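Uncharacterized protein (PDB 3GG7) is of unknown function but binds manganese and probably acts as a metal-dependent TatD-type hydrolase, perhaps cleaving ester bonds. Local coordinates at residues S65-A68 with A69-P72; L110-C113 with E114-G117; I123-R126 with R127-E131. All blocks are in the same frame, centred on the assembly; numbering follows the deposited sequence. Where two conformers were deposited one is given.

Contact 1 of 3, residues S65-A68 with A69-P72; sequences SERA and ADLP
A short 3-10 turn in the loop between strand 53-55 and helix 72-77 brings Arg67 against Asp70. The loop belongs to a TatD-type hydrolase and lies on the surface, away from the metal site. Two backbone bonds follow each other through the turn. Asp70 N donates to Arg67 O at 2.8 Å, and Leu71 N donates to Ala68 O at 3.2 Å. A type I beta turn from Ser65 to Ala68 leads in. Water 1 accepts from Ala69 N.

The same three-residue spacing serves the side chains. Arg67 is bent at chi2 (-61°) and chi3 (-51°), which turns NE and NH2 toward the Asp70 carboxylate at the side of the turn. The two flat groups are inclined at 48° to each other. Asp70 OD2 lies at the guanidinium edge, near its plane, and takes both NE and NH2 in a side-on salt bridge. Thr36 OG1 also bonds to this oxygen, which ties the turn to another loop. On the side away from the salt bridge, Leu71 packs on Phe59 and on His108 of helix 99-115. The NE bond is the straighter of the two. Arg67 NE reaches Asp70 OD2 at 2.9 Å, while NH2 stands 3.2 Å from OD2 and makes a weak bond to OD1.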
ATOM      1  N   SER A  65      -6.889  13.827  11.942  1.00 22.86           N
ATOM      2  CA  SER A  65      -7.298  14.862  12.894  0.50 23.78           C
ATOM      3  C   SER A  65      -6.161  15.846  13.088  1.00 23.31           C
ATOM      4  O   SER A  65      -6.315  17.059  12.904  1.00 24.59           O
ATOM      5  CB  SER A  65      -7.687  14.254  14.250  0.50 24.33           C
ATOM      6  OG  SER A  65      -8.096  15.260  15.171  0.50 26.90           O
ATOM      7  N   GLU A  66      -5.000  15.325  13.433  1.00 22.03           N
ATOM      8  CA  GLU A  66      -3.902  16.218  13.780  1.00 21.91           C
ATOM      9  C   GLU A  66      -3.383  17.013  12.591  1.00 21.18           C
ATOM     10  O   GLU A  66      -2.914  18.126  12.768  1.00 22.26           O
ATOM     11  CB  GLU A  66      -2.767  15.469  14.471  1.00 22.32           C
ATOM     12  CG  GLU A  66      -2.014  14.481  13.606  1.00 23.97           C
ATOM     13  CD  GLU A  66      -1.324  13.405  14.428  1.00 27.69           C
ATOM     14  OE1 GLU A  66      -0.116  13.538  14.741  1.00 27.59           O
ATOM     15  OE2 GLU A  66      -2.009  12.418  14.756  1.00 30.73           O
ATOM     16  N   ARG A  67      -3.508  16.450  11.394  1.00 19.65           N
ATOM     17  CA  ARG A  67      -3.082  17.137  10.155  1.00 19.53           C
ATOM     18  C   ARG A  67      -4.263  17.570   9.261  1.00 19.62           C
ATOM     19  O   ARG A  67      -4.099  17.759   8.049  1.00 18.40           O
ATOM     20  CB  ARG A  67      -2.166  16.220   9.338  1.00 19.90           C
ATOM     21  CG  ARG A  67      -0.923  15.637  10.043  1.00 20.80           C
ATOM     22  CD  ARG A  67       0.047  16.682  10.525  1.00 19.80           C
ATOM     23  NE  ARG A  67       0.424  17.660   9.505  1.00 19.08           N
ATOM     24  CZ  ARG A  67       1.340  18.607   9.666  1.00 19.08           C
ATOM     25  NH1 ARG A  67       2.078  18.667  10.763  1.00 19.00           N
ATOM     26  NH2 ARG A  67       1.526  19.500   8.696  1.00 19.17           N
ATOM     27  N   ALA A  68      -5.445  17.740   9.867  1.00 18.84           N
ATOM     28  CA  ALA A  68      -6.677  18.038   9.116  1.00 18.45           C
ATOM     29  C   ALA A  68      -6.494  19.149   8.068  1.00 19.08           C
ATOM     30  O   ALA A  68      -6.978  19.034   6.962  1.00 18.99           O
ATOM     31  CB  ALA A  68      -7.803  18.423  10.099  1.00 19.15           C
ATOM     32  N   ALA A  69      -5.790  20.202   8.431  1.00 18.67           N
ATOM     33  CA  ALA A  69      -5.621  21.363   7.564  1.00 19.43           C
ATOM     34  C   ALA A  69      -4.790  21.112   6.333  1.00 19.20           C
ATOM     35  O   ALA A  69      -4.739  21.949   5.428  1.00 20.29           O
ATOM     36  CB  ALA A  69      -5.015  22.505   8.346  1.00 20.05           C
ATOM     37  N   ASP A  70      -4.118  19.966   6.273  1.00 18.18           N
ATOM     38  CA  ASP A  70      -3.327  19.650   5.082  1.00 17.94           C
ATOM     39  C   ASP A  70      -4.191  19.147   3.910  1.00 17.97           C
ATOM     40  O   ASP A  70      -3.682  19.013   2.782  1.00 18.75           O
ATOM     41  CB  ASP A  70      -2.313  18.540   5.393  1.00 18.29           C
ATOM     42  CG  ASP A  70      -1.225  18.939   6.376  1.00 17.76           C
ATOM     43  OD1 ASP A  70      -1.064  20.142   6.736  1.00 19.42           O
ATOM     44  OD2 ASP A  70      -0.501  17.993   6.809  1.00 19.43           O
ATOM     45  N   LEU A  71      -5.471  18.870   4.145  1.00 18.53           N
ATOM     46  CA  LEU A  71      -6.316  18.257   3.097  1.00 19.25           C
ATOM     47  C   LEU A  71      -6.268  18.925   1.719  1.00 19.55           C
ATOM     48  O   LEU A  71      -6.155  18.229   0.717  1.00 19.88           O
ATOM     49  CB  LEU A  71      -7.761  18.086   3.565  1.00 19.45           C
ATOM     50  CG  LEU A  71      -8.640  17.266   2.617  1.00 21.38           C
ATOM     51  CD1 LEU A  71      -8.090  15.842   2.411  1.00 22.40           C
ATOM     52  CD2 LEU A  71     -10.036  17.212   3.204  1.00 24.99           C
ATOM     53  N   PRO A  72      -6.308  20.265   1.645  1.00 19.99           N
ATOM     54  CA  PRO A  72      -6.289  20.873   0.302  1.00 20.52           C
ATOM     55  C   PRO A  72      -5.062  20.581  -0.576  1.00 20.00           C
ATOM     56  O   PRO A  72      -5.135  20.708  -1.802  1.00 21.06           O
ATOM     57  CB  PRO A  72      -6.375  22.373   0.599  1.00 21.49           C
ATOM     58  CG  PRO A  72      -6.883  22.471   1.964  1.00 22.57           C
ATOM     59  CD  PRO A  72      -6.472  21.270   2.705  1.00 20.92           C
TER
HETATM   60  O   HOH W   1      -4.512  20.731  11.192  1.00 23.17           O

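Contact 2 of 3, residues L110-C113 with E114-G117; sequences LRRC and EDHG
The guanidinium of Arg112 has Asp115 OD2 at its edge, nearly in its plane, and the ring of His116 has Arg112 O at its edge. The guanidinium and the Asp115 carboxylate are turned 32° from each other. Their side chains run alongside, pointing the same way. Arg112 grips a single oxygen with two nitrogens, side-on. NH1 lies 2.7 Å from Asp115 OD2, and NE lies 3.0 Å from that same OD2. NH1 comes from the syn side and NE from the anti side, both from one face of the carboxylate. The NH1 bond is the straighter. Bends at chi2 (-68°) and chi3 (79°) carry the guanidinium along the helix surface to its partner one turn on. A leucine in place of Arg112 would probably leave the Asp115 carboxylate without its charged mate and freer to turn.

At the His116 ring, CD2 stands 3.1 Å from Arg112 O. That carbonyl also accepts from His116 N at 3.0 Å. The neighbouring ring atom NE2 hydrogen-bonds Asp75 OD1 of helix 72-77, which fixes the ring's rotation. Further back, Glu114 N bonds to Leu110 O and Asp115 N to Arg111 O, in regular helical pattern. On the inner side, Leu110 and Cys113 pack on Leu121 of strand 119-124.

His116 leaves helical angles, and Gly117 has a positive phi. Gly117 N bonds to Glu114 O at 3.0 Å. A side chain at Gly117 would press on the preceding carbonyl oxygen. This is a Schellman motif closing helix 99-115, just before the chain enters strand 119-124 of the beta-alpha-beta unit.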
ATOM      1  N   LEU A 110     -11.324   9.458  -2.510  1.00 21.47           N
ATOM      2  CA  LEU A 110     -11.844   8.599  -3.569  1.00 22.12           C
ATOM      3  C   LEU A 110     -12.546   9.420  -4.643  1.00 23.44           C
ATOM      4  O   LEU A 110     -12.333   9.188  -5.825  1.00 23.49           O
ATOM      5  CB  LEU A 110     -12.776   7.542  -2.992  1.00 22.59           C
ATOM      6  CG  LEU A 110     -12.133   6.526  -2.056  1.00 21.36           C
ATOM      7  CD1 LEU A 110     -13.167   5.543  -1.556  1.00 23.04           C
ATOM      8  CD2 LEU A 110     -10.989   5.753  -2.744  1.00 20.75           C
ATOM      9  N   ARG A 111     -13.307  10.417  -4.227  1.00 24.09           N
ATOM     10  CA  ARG A 111     -13.986  11.279  -5.185  1.00 25.69           C
ATOM     11  C   ARG A 111     -13.001  12.081  -6.052  1.00 25.60           C
ATOM     12  O   ARG A 111     -13.179  12.162  -7.272  1.00 26.56           O
ATOM     13  CB  ARG A 111     -14.981  12.183  -4.468  1.00 26.77           C
ATOM     14  CG  ARG A 111     -16.162  11.422  -3.878  1.00 31.57           C
ATOM     15  CD  ARG A 111     -17.371  12.327  -3.727  1.00 38.50           C
ATOM     16  NE  ARG A 111     -18.318  11.874  -2.708  1.00 43.11           N
ATOM     17  CZ  ARG A 111     -19.082  10.779  -2.783  1.00 47.05           C
ATOM     18  NH1 ARG A 111     -19.023   9.948  -3.829  1.00 47.90           N
ATOM     19  NH2 ARG A 111     -19.918  10.501  -1.783  1.00 49.17           N
ATOM     20  N   ARG A 112     -11.937  12.621  -5.443  1.00 25.09           N
ATOM     21  CA  ARG A 112     -10.931  13.375  -6.197  1.00 25.15           C
ATOM     22  C   ARG A 112     -10.185  12.451  -7.142  1.00 24.59           C
ATOM     23  O   ARG A 112      -9.890  12.827  -8.279  1.00 25.14           O
ATOM     24  CB  ARG A 112      -9.950  14.093  -5.279  1.00 25.49           C
ATOM     25  CG  ARG A 112     -10.604  15.080  -4.314  1.00 28.96           C
ATOM     26  CD  ARG A 112     -11.196  16.298  -5.012  1.00 35.02           C
ATOM     27  NE  ARG A 112     -12.490  16.034  -5.644  1.00 39.62           N
ATOM     28  CZ  ARG A 112     -13.658  15.900  -5.006  1.00 42.71           C
ATOM     29  NH1 ARG A 112     -14.764  15.665  -5.710  1.00 44.10           N
ATOM     30  NH2 ARG A 112     -13.741  15.983  -3.679  1.00 43.96           N
ATOM     31  N   CYS A 113      -9.922  11.212  -6.715  1.00 24.35           N
ATOM     32  CA  CYS A 113      -9.300  10.233  -7.604  1.00 24.73           C
ATOM     33  C   CYS A 113     -10.191  10.011  -8.827  1.00 26.00           C
ATOM     34  O   CYS A 113      -9.718  10.040  -9.948  1.00 26.79           O
ATOM     35  CB  CYS A 113      -9.044   8.914  -6.912  1.00 24.23           C
ATOM     36  SG  CYS A 113      -7.640   8.993  -5.743  1.00 23.31           S
ATOM     37  N   GLU A 114     -11.488   9.842  -8.597  1.00 27.37           N
ATOM     38  CA  GLU A 114     -12.428   9.676  -9.721  1.00 28.59           C
ATOM     39  C   GLU A 114     -12.381  10.887 -10.659  1.00 28.86           C
ATOM     40  O   GLU A 114     -12.296  10.723 -11.897  1.00 28.95           O
ATOM     41  CB  GLU A 114     -13.849   9.440  -9.217  1.00 28.76           C
ATOM     42  CG  GLU A 114     -14.839   9.241 -10.350  1.00 32.81           C
ATOM     43  CD  GLU A 114     -16.245   8.948  -9.893  1.00 37.90           C
ATOM     44  OE1 GLU A 114     -16.446   8.355  -8.797  1.00 43.86           O
ATOM     45  OE2 GLU A 114     -17.162   9.289 -10.674  1.00 42.81           O
ATOM     46  N   ASP A 115     -12.367  12.084 -10.070  1.00 29.08           N
ATOM     47  CA  ASP A 115     -12.401  13.331 -10.836  1.00 29.84           C
ATOM     48  C   ASP A 115     -11.163  13.495 -11.723  1.00 29.82           C
ATOM     49  O   ASP A 115     -11.223  14.148 -12.763  1.00 30.35           O
ATOM     50  CB  ASP A 115     -12.498  14.545  -9.902  1.00 30.45           C
ATOM     51  CG  ASP A 115     -13.855  14.717  -9.277  1.00 34.32           C
ATOM     52  OD1 ASP A 115     -14.838  14.144  -9.782  1.00 38.54           O
ATOM     53  OD2 ASP A 115     -13.934  15.453  -8.262  1.00 40.81           O
ATOM     54  N   HIS A 116     -10.035  12.911 -11.308  1.00 28.39           N
ATOM     55  CA  HIS A 116      -8.780  13.006 -12.036  1.00 28.06           C
ATOM     56  C   HIS A 116      -8.509  11.767 -12.889  1.00 27.98           C
ATOM     57  O   HIS A 116      -7.391  11.564 -13.363  1.00 28.50           O
ATOM     58  CB  HIS A 116      -7.614  13.267 -11.057  1.00 27.15           C
ATOM     59  CG  HIS A 116      -7.588  14.652 -10.496  1.00 28.79           C
ATOM     60  ND1 HIS A 116      -6.781  15.643 -11.013  1.00 30.10           N
ATOM     61  CD2 HIS A 116      -8.247  15.209  -9.452  1.00 27.88           C
ATOM     62  CE1 HIS A 116      -6.950  16.751 -10.317  1.00 29.68           C
ATOM     63  NE2 HIS A 116      -7.828  16.514  -9.359  1.00 29.77           N
ATOM     64  N   GLY A 117      -9.538  10.943 -13.082  1.00 28.01           N
ATOM     65  CA  GLY A 117      -9.482   9.817 -14.017  1.00 27.57           C
ATOM     66  C   GLY A 117      -9.032   8.488 -13.433  1.00 27.15           C
ATOM     67  O   GLY A 117      -8.722   7.544 -14.162  1.00 28.42           O
TER

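Contact 3 of 3, residues I123-R126 with R127-E131; sequences IHSR and RAESE
Stacking comes first: the guanidinium of Arg126 lies flat on that of Arg127, with centres 3.8 Å apart and planes 17° from parallel. Both side chains are extended from CG to NE and run side by side. Arg127 NH1 sits over the centre of the Arg126 group, whereas Arg126 NH2 is offset toward the rim of the Arg127 group. Arg126 NH2 and Arg127 NH2 are 3.4 Å apart, two donors of like charge. Arg127 NH1 bonds to Ser92 OG, which helps fix its side of the stack.

The hydrogen bonds belong to the turn itself. Ala128 N donates to Ser125 O at 2.9 Å and closes a type II beta turn. Arg127 N donates to Glu129 OE2 at 3.2 Å, from above the carboxylate plane. Glu129 is bent at chi2 (86°), which curls the carboxylate back toward the turn, within reach of Arg127 N. Water 2 donates to Glu129 OE2 at 2.6 Å and to Ser125 OG at 2.8 Å.

Van der Waals contact between the two segments includes Glu129 CG at 3.7 Å from Ser125 OG.

The turn joins strand 119-124 to helix 129-138, with Ala128 at the N-cap position. His124, a predicted metal ligand, ends the strand and bonds to Glu86 and Asp90. Ala128 touches Trp99 of helix 99-115, and Ser125 packs on Val132 of the helix that follows.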
ATOM      1  N   ILE A 123      -4.096   1.002   0.147  1.00 18.89           N
ATOM      2  CA  ILE A 123      -5.132   1.287   1.122  1.00 18.53           C
ATOM      3  C   ILE A 123      -4.942   0.528   2.449  1.00 19.04           C
ATOM      4  O   ILE A 123      -4.713  -0.680   2.456  1.00 20.20           O
ATOM      5  CB  ILE A 123      -6.520   0.939   0.515  1.00 19.29           C
ATOM      6  CG1 ILE A 123      -6.789   1.803  -0.701  1.00 19.52           C
ATOM      7  CG2 ILE A 123      -7.658   1.101   1.557  1.00 19.32           C
ATOM      8  CD1 ILE A 123      -7.984   1.297  -1.536  1.00 24.30           C
ATOM      9  N   HIS A 124      -5.057   1.290   3.541  1.00 18.91           N
ATOM     10  CA  HIS A 124      -5.109   0.823   4.932  1.00 18.42           C
ATOM     11  C   HIS A 124      -6.533   0.423   5.268  1.00 18.52           C
ATOM     12  O   HIS A 124      -7.468   1.178   4.978  1.00 18.90           O
ATOM     13  CB  HIS A 124      -4.689   2.008   5.819  1.00 18.32           C
ATOM     14  CG  HIS A 124      -4.453   1.679   7.255  1.00 21.25           C
ATOM     15  ND1 HIS A 124      -3.190   1.569   7.796  1.00 24.27           N
ATOM     16  CD2 HIS A 124      -5.315   1.526   8.286  1.00 21.73           C
ATOM     17  CE1 HIS A 124      -3.277   1.295   9.087  1.00 25.17           C
ATOM     18  NE2 HIS A 124      -4.559   1.290   9.418  1.00 23.83           N
ATOM     19  N   SER A 125      -6.714  -0.750   5.879  1.00 20.01           N
ATOM     20  CA  SER A 125      -8.051  -1.204   6.239  1.00 20.27           C
ATOM     21  C   SER A 125      -8.140  -1.856   7.600  1.00 20.51           C
ATOM     22  O   SER A 125      -9.158  -2.476   7.894  1.00 21.29           O
ATOM     23  CB  SER A 125      -8.598  -2.199   5.190  1.00 20.38           C
ATOM     24  OG  SER A 125      -7.852  -3.400   5.129  1.00 21.37           O
ATOM     25  N   ARG A 126      -7.091  -1.760   8.414  1.00 20.39           N
ATOM     26  CA  ARG A 126      -7.056  -2.458   9.700  1.00 20.70           C
ATOM     27  C   ARG A 126      -8.305  -2.209  10.546  1.00 20.39           C
ATOM     28  O   ARG A 126      -8.656  -1.068  10.881  1.00 21.23           O
ATOM     29  CB  ARG A 126      -5.840  -2.047  10.502  1.00 21.53           C
ATOM     30  CG  ARG A 126      -5.703  -2.840  11.775  1.00 25.23           C
ATOM     31  CD  ARG A 126      -4.708  -2.192  12.709  1.00 31.48           C
ATOM     32  NE  ARG A 126      -4.337  -3.101  13.783  1.00 37.44           N
ATOM     33  CZ  ARG A 126      -3.644  -2.749  14.862  1.00 40.50           C
ATOM     34  NH1 ARG A 126      -3.236  -1.494  15.031  1.00 41.90           N
ATOM     35  NH2 ARG A 126      -3.360  -3.665  15.781  1.00 43.28           N
ATOM     36  N   ARG A 127      -8.981  -3.313  10.879  1.00 20.98           N
ATOM     37  CA  ARG A 127     -10.190  -3.269  11.711  1.00 20.77           C
ATOM     38  C   ARG A 127     -11.363  -2.480  11.117  1.00 21.43           C
ATOM     39  O   ARG A 127     -12.288  -2.105  11.829  1.00 21.02           O
ATOM     40  CB  ARG A 127      -9.838  -2.815  13.144  1.00 21.42           C
ATOM     41  CG  ARG A 127      -8.852  -3.724  13.839  1.00 22.68           C
ATOM     42  CD  ARG A 127      -8.263  -3.039  15.033  1.00 26.02           C
ATOM     43  NE  ARG A 127      -7.526  -3.946  15.905  1.00 30.40           N
ATOM     44  CZ  ARG A 127      -6.762  -3.553  16.914  1.00 34.48           C
ATOM     45  NH1 ARG A 127      -6.613  -2.262  17.175  1.00 34.12           N
ATOM     46  NH2 ARG A 127      -6.129  -4.459  17.665  1.00 35.91           N
ATOM     47  N   ALA A 128     -11.330  -2.258   9.807  1.00 20.44           N
ATOM     48  CA  ALA A 128     -12.313  -1.473   9.088  1.00 20.60           C
ATOM     49  C   ALA A 128     -12.504  -1.996   7.668  1.00 20.90           C
ATOM     50  O   ALA A 128     -12.855  -1.263   6.767  1.00 20.68           O
ATOM     51  CB  ALA A 128     -11.887  -0.007   9.074  1.00 21.06           C
ATOM     52  N   GLU A 129     -12.302  -3.301   7.495  1.00 21.39           N
ATOM     53  CA  GLU A 129     -12.281  -3.890   6.180  1.00 22.07           C
ATOM     54  C   GLU A 129     -13.643  -3.743   5.492  1.00 21.90           C
ATOM     55  O   GLU A 129     -13.707  -3.321   4.321  1.00 21.40           O
ATOM     56  CB  GLU A 129     -11.805  -5.349   6.261  1.00 23.26           C
ATOM     57  CG  GLU A 129     -10.371  -5.528   6.788  1.00 23.65           C
ATOM     58  CD  GLU A 129     -10.240  -5.604   8.308  1.00 26.56           C
ATOM     59  OE1 GLU A 129     -11.299  -5.531   8.975  1.00 26.87           O
ATOM     60  OE2 GLU A 129      -9.084  -5.723   8.824  1.00 26.16           O
ATOM     61  N   SER A 130     -14.725  -4.083   6.205  1.00 21.65           N
ATOM     62  CA  SER A 130     -16.052  -3.959   5.614  1.00 22.48           C
ATOM     63  C   SER A 130     -16.393  -2.519   5.236  1.00 22.49           C
ATOM     64  O   SER A 130     -17.009  -2.274   4.201  1.00 23.11           O
ATOM     65  CB  SER A 130     -17.107  -4.530   6.569  1.00 23.67           C
ATOM     66  OG  SER A 130     -17.081  -5.951   6.519  1.00 27.44           O
ATOM     67  N   GLU A 131     -15.942  -1.558   6.053  1.00 22.01           N
ATOM     68  CA  GLU A 131     -16.232  -0.154   5.783  1.00 21.42           C
ATOM     69  C   GLU A 131     -15.420   0.341   4.594  1.00 21.22           C
ATOM     70  O   GLU A 131     -15.919   1.076   3.763  1.00 22.43           O
ATOM     71  CB  GLU A 131     -15.971   0.721   7.013  1.00 20.74           C
ATOM     72  CG  GLU A 131     -16.927   0.459   8.209  1.00 22.73           C
ATOM     73  CD  GLU A 131     -16.767  -0.902   8.863  1.00 25.87           C
ATOM     74  OE1 GLU A 131     -15.617  -1.350   9.097  1.00 24.23           O
ATOM     75  OE2 GLU A 131     -17.823  -1.542   9.165  1.00 26.20           O
TER
HETATM   76  O   HOH W   2      -7.145  -5.246   7.089  1.00 22.81           O

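The three contacts come in series along the chain, all within the TatD-type barrel. Contact 1 lies in the loop before helix 72-77, contact 2 at the end of helix 99-115, and contact 3 at the end of strand 119-124. Their centres are 19 to 21 Å apart, and none touches another. Contacts 2 and 3 are linked by strand 119-124, which starts soon after contact 2 and runs into contact 3. Helix 99-115 also meets residues of contacts 1 and 3. Contact 1 lies on the surface, and contact 2 is partly buried against strand 119-124. Contact 3 holds His124 and places Arg126 about 10 Å, side chain to ion, from the bound manganese.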